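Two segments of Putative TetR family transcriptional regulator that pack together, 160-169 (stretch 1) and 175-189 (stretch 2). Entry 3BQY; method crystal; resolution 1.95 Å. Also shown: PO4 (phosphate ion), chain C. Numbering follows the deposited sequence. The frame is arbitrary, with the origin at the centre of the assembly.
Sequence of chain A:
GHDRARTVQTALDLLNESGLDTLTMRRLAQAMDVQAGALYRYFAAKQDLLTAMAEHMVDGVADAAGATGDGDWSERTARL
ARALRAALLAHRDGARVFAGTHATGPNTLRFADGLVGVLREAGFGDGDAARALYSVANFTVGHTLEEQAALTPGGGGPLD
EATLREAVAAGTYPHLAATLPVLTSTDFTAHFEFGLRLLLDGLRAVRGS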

# COMPACT_ATOMS: atom_id res chain seq x y z
N ASP A 160 0.01 -2.37 -13.37
CA ASP A 160 -0.66 -1.32 -14.13
C ASP A 160 -1.38 -1.98 -15.31
O ASP A 160 -0.77 -2.71 -16.10
CB ASP A 160 0.37 -0.28 -14.59
CG ASP A 160 -0.27 0.91 -15.31
OD1 ASP A 160 -1.18 0.73 -16.14
OD2 ASP A 160 0.18 2.04 -15.07
N GLU A 161 -2.68 -1.74 -15.36
CA GLU A 161 -3.57 -2.15 -16.46
C GLU A 161 -2.95 -2.12 -17.86
O GLU A 161 -2.83 -3.16 -18.50
CB GLU A 161 -4.87 -1.33 -16.43
CG GLU A 161 -4.84 -0.09 -15.53
CD GLU A 161 -5.11 1.20 -16.29
OE1 GLU A 161 -5.08 1.18 -17.54
OE2 GLU A 161 -5.32 2.23 -15.62
N ALA A 162 -2.54 -0.94 -18.32
CA ALA A 162 -1.99 -0.79 -19.69
C ALA A 162 -0.70 -1.60 -19.88
O ALA A 162 -0.51 -2.27 -20.90
CB ALA A 162 -1.77 0.66 -20.02
N THR A 163 0.18 -1.53 -18.89
CA THR A 163 1.46 -2.23 -18.90
C THR A 163 1.29 -3.76 -19.08
O THR A 163 1.95 -4.37 -19.93
CB THR A 163 2.28 -1.87 -17.62
OG1 THR A 163 2.27 -0.45 -17.45
CG2 THR A 163 3.73 -2.34 -17.74
N LEU A 164 0.38 -4.34 -18.29
CA LEU A 164 -0.03 -5.75 -18.43
C LEU A 164 -0.37 -6.15 -19.86
O LEU A 164 0.23 -7.08 -20.40
CB LEU A 164 -1.17 -6.09 -17.47
CG LEU A 164 -0.57 -6.88 -16.33
CD1 LEU A 164 -1.44 -6.94 -15.07
CD2 LEU A 164 -0.31 -8.28 -16.85
N ARG A 165 -1.30 -5.42 -20.48
CA ARG A 165 -1.72 -5.69 -21.87
C ARG A 165 -0.58 -5.96 -22.86
O ARG A 165 -0.64 -6.92 -23.62
CB ARG A 165 -2.60 -4.56 -22.41
CG ARG A 165 -2.68 -4.51 -23.95
CD ARG A 165 -4.01 -3.96 -24.48
NE ARG A 165 -5.15 -4.70 -23.93
CZ ARG A 165 -6.04 -4.18 -23.08
NH1 ARG A 165 -5.94 -2.91 -22.68
NH2 ARG A 165 -7.03 -4.95 -22.64
N GLU A 166 0.45 -5.13 -22.84
CA GLU A 166 1.50 -5.21 -23.88
C GLU A 166 2.49 -6.32 -23.61
O GLU A 166 3.01 -6.93 -24.53
CB GLU A 166 2.26 -3.88 -23.98
CG GLU A 166 1.43 -2.69 -23.54
CD GLU A 166 2.29 -1.52 -23.13
OE1 GLU A 166 2.62 -1.41 -21.92
OE2 GLU A 166 2.64 -0.73 -24.04
N ALA A 167 2.75 -6.60 -22.33
CA ALA A 167 3.69 -7.67 -21.97
C ALA A 167 3.09 -9.07 -22.18
O ALA A 167 3.81 -10.04 -22.36
CB ALA A 167 4.16 -7.48 -20.56
N VAL A 168 1.77 -9.14 -22.19
CA VAL A 168 1.06 -10.41 -22.18
C VAL A 168 0.81 -10.98 -23.58
O VAL A 168 0.61 -10.25 -24.55
CB VAL A 168 -0.23 -10.29 -21.32
CG1 VAL A 168 -1.23 -11.35 -21.61
CG2 VAL A 168 0.14 -10.32 -19.85
N ALA A 169 0.91 -12.30 -23.66
CA ALA A 169 0.40 -13.12 -24.75
C ALA A 169 -0.24 -14.36 -24.09
O ALA A 169 0.14 -14.73 -22.96
CB ALA A 169 1.54 -13.54 -25.70
N HIS A 175 -3.07 -17.08 -18.19
CA HIS A 175 -4.11 -16.68 -17.26
C HIS A 175 -4.30 -15.19 -17.27
O HIS A 175 -5.43 -14.71 -17.19
CB HIS A 175 -3.75 -17.20 -15.87
CG HIS A 175 -3.72 -18.69 -15.81
ND1 HIS A 175 -4.85 -19.44 -16.02
CD2 HIS A 175 -2.69 -19.56 -15.69
CE1 HIS A 175 -4.54 -20.72 -15.95
NE2 HIS A 175 -3.23 -20.82 -15.76
N LEU A 176 -3.21 -14.45 -17.44
CA LEU A 176 -3.33 -13.00 -17.66
C LEU A 176 -3.98 -12.69 -19.01
O LEU A 176 -4.81 -11.78 -19.11
CB LEU A 176 -1.96 -12.32 -17.55
CG LEU A 176 -1.23 -12.55 -16.21
CD1 LEU A 176 0.11 -11.78 -16.23
CD2 LEU A 176 -2.07 -12.13 -15.01
N ALA A 177 -3.61 -13.45 -20.04
CA ALA A 177 -4.21 -13.25 -21.35
C ALA A 177 -5.73 -13.46 -21.25
O ALA A 177 -6.51 -12.64 -21.76
CB ALA A 177 -3.58 -14.20 -22.37
N ALA A 178 -6.14 -14.55 -20.60
CA ALA A 178 -7.56 -14.94 -20.52
C ALA A 178 -8.39 -13.90 -19.77
O ALA A 178 -9.57 -13.68 -20.09
CB ALA A 178 -7.70 -16.30 -19.84
N THR A 179 -7.79 -13.26 -18.78
CA THR A 179 -8.51 -12.34 -17.90
C THR A 179 -8.21 -10.86 -18.24
O THR A 179 -8.65 -9.96 -17.51
CB THR A 179 -8.19 -12.64 -16.40
OG1 THR A 179 -6.80 -12.40 -16.14
CG2 THR A 179 -8.51 -14.06 -16.03
N LEU A 180 -7.51 -10.60 -19.36
CA LEU A 180 -7.12 -9.23 -19.75
C LEU A 180 -8.23 -8.18 -19.70
O LEU A 180 -7.97 -7.06 -19.28
CB LEU A 180 -6.50 -9.18 -21.16
CG LEU A 180 -4.99 -8.98 -21.33
CD1 LEU A 180 -4.65 -8.53 -22.76
CD2 LEU A 180 -4.38 -8.01 -20.31
N PRO A 181 -9.44 -8.49 -20.16
CA PRO A 181 -10.46 -7.43 -20.00
C PRO A 181 -10.56 -6.88 -18.55
O PRO A 181 -10.65 -5.64 -18.35
CB PRO A 181 -11.76 -8.13 -20.41
CG PRO A 181 -11.30 -9.17 -21.44
CD PRO A 181 -9.98 -9.67 -20.87
N VAL A 182 -10.55 -7.78 -17.57
CA VAL A 182 -10.67 -7.41 -16.19
C VAL A 182 -9.40 -6.70 -15.71
O VAL A 182 -9.48 -5.67 -15.05
CB VAL A 182 -10.96 -8.67 -15.30
CG1 VAL A 182 -11.38 -8.26 -13.89
CG2 VAL A 182 -12.05 -9.58 -15.93
N LEU A 183 -8.23 -7.27 -15.99
CA LEU A 183 -6.93 -6.72 -15.55
C LEU A 183 -6.64 -5.30 -16.04
O LEU A 183 -6.03 -4.50 -15.31
CB LEU A 183 -5.77 -7.62 -16.01
CG LEU A 183 -5.68 -9.01 -15.41
CD1 LEU A 183 -4.61 -9.80 -16.15
CD2 LEU A 183 -5.37 -8.98 -13.92
N THR A 184 -7.07 -5.00 -17.26
CA THR A 184 -6.81 -3.70 -17.89
C THR A 184 -8.00 -2.75 -17.74
O THR A 184 -7.99 -1.64 -18.29
CB THR A 184 -6.46 -3.85 -19.39
OG1 THR A 184 -7.57 -4.45 -20.09
CG2 THR A 184 -5.23 -4.72 -19.55
N SER A 185 -9.03 -3.21 -17.02
CA SER A 185 -10.22 -2.41 -16.72
C SER A 185 -9.81 -1.09 -16.05
O SER A 185 -8.94 -1.07 -15.18
CB SER A 185 -11.13 -3.23 -15.77
OG SER A 185 -12.45 -2.74 -15.68
N THR A 186 -10.43 0.02 -16.44
CA THR A 186 -10.19 1.25 -15.68
C THR A 186 -11.20 1.39 -14.53
O THR A 186 -11.31 2.47 -13.92
CB THR A 186 -10.22 2.50 -16.57
OG1 THR A 186 -11.46 2.54 -17.30
CG2 THR A 186 -9.03 2.49 -17.54
N ASP A 187 -11.92 0.30 -14.24
CA ASP A 187 -12.92 0.31 -13.16
C ASP A 187 -12.29 0.01 -11.82
O ASP A 187 -12.50 -1.06 -11.24
CB ASP A 187 -14.04 -0.70 -13.43
CG ASP A 187 -15.33 -0.32 -12.70
OD1 ASP A 187 -15.28 0.45 -11.67
OD2 ASP A 187 -16.38 -0.82 -13.18
N PHE A 188 -11.49 0.95 -11.34
CA PHE A 188 -10.84 0.81 -10.03
C PHE A 188 -11.84 0.68 -8.89
O PHE A 188 -11.59 -0.03 -7.91
CB PHE A 188 -9.95 2.00 -9.77
CG PHE A 188 -8.77 2.06 -10.68
CD1 PHE A 188 -7.74 1.14 -10.54
CD2 PHE A 188 -8.69 3.04 -11.67
CE1 PHE A 188 -6.63 1.20 -11.38
CE2 PHE A 188 -7.58 3.10 -12.50
CZ PHE A 188 -6.56 2.17 -12.36
N THR A 189 -12.96 1.38 -9.02
CA THR A 189 -14.00 1.32 -8.00
C THR A 189 -14.52 -0.11 -7.84
O THR A 189 -14.67 -0.58 -6.70
CB THR A 189 -15.14 2.31 -8.28
OG1 THR A 189 -14.60 3.63 -8.27
CG2 THR A 189 -16.22 2.23 -7.18
P PO4 C . -13.80 -5.38 -13.46
O1 PO4 C . -14.83 -4.34 -13.81
O2 PO4 C . -13.28 -5.09 -12.07
O3 PO4 C . -14.41 -6.76 -13.49
O4 PO4 C . -12.68 -5.30 -14.45
O HOH W 1 -7.43 0.23 -19.73

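How do the two backbones lie against each other? The helix of 161-167 runs nearly antiparallel to that of 175-183, with 154° between their directions and a closest axial approach of 9.6 Å. The second helix is kinked at P181 and V182; P181 has no amide hydrogen to give, and V182 N makes only a weak bond, to T179 O at 2.9 Å. D160 caps the first helix, its OD1 accepting a weak bond from A162 N at 3.1 Å. The backbones draw close at E161 and T184, whose CA atoms are 3.9 Å apart, and there E161 CA makes a CA-H...O contact with L183 O at 3.6 Å. At the other end, A169 and A177 have their CA atoms 5.7 Å apart.

What fills the space between the helices? Mostly aliphatic carbon. L164 points toward the second stretch and is buried; its CD2 lies 3.6 Å from L176 CD1, while its CD1 is 4.4 Å from L183 CD1. One turn on, V168 packs on L176 and A177: CG2 lies 3.7 Å from L176 CB, and CG1 lies 3.8 Å from A177 CB. Alanine adds little bulk here, and V168 CG1 lies 3.5 Å from A177 CA. Aliphatic side chains suit this apolar packing; the surface buried between the stretches, both sides summed, is 606 Å².

How does a charged, exposed arginine take part in this contact? The CA-to-CB bond of R165 points sideways, but its long side chain reaches back across L180, with R165 NE 4.0 Å from L180 CD1. Its guanidinium then gives a weak hydrogen bond from R165 NH2 to T184 OG1, 2.7 Å long but bent to 127° at the hydrogen. T184 CG2 lies over one face of the guanidinium. The threonine hydroxyl is also a donor, from T184 OG1 to L180 O at 2.8 Å, so it ties its own helix end while receiving the arginine.

Why is so much of E161 covered by the second stretch? Its CA-to-CB bond points toward that stretch, and its side chain lies near L183, S185 and F188: CB is 3.6 Å from L183 O, CG is 4.2 Å from S185 O, and E161 OE2 ends 3.5 Å from F188 CZ. A water bridges E161 OE1 and T184 O, donating to T184 O at 2.4 Å and, weakly, to E161 OE1 at 3.3 Å, so that the carboxylate is linked to the backbone without touching it directly.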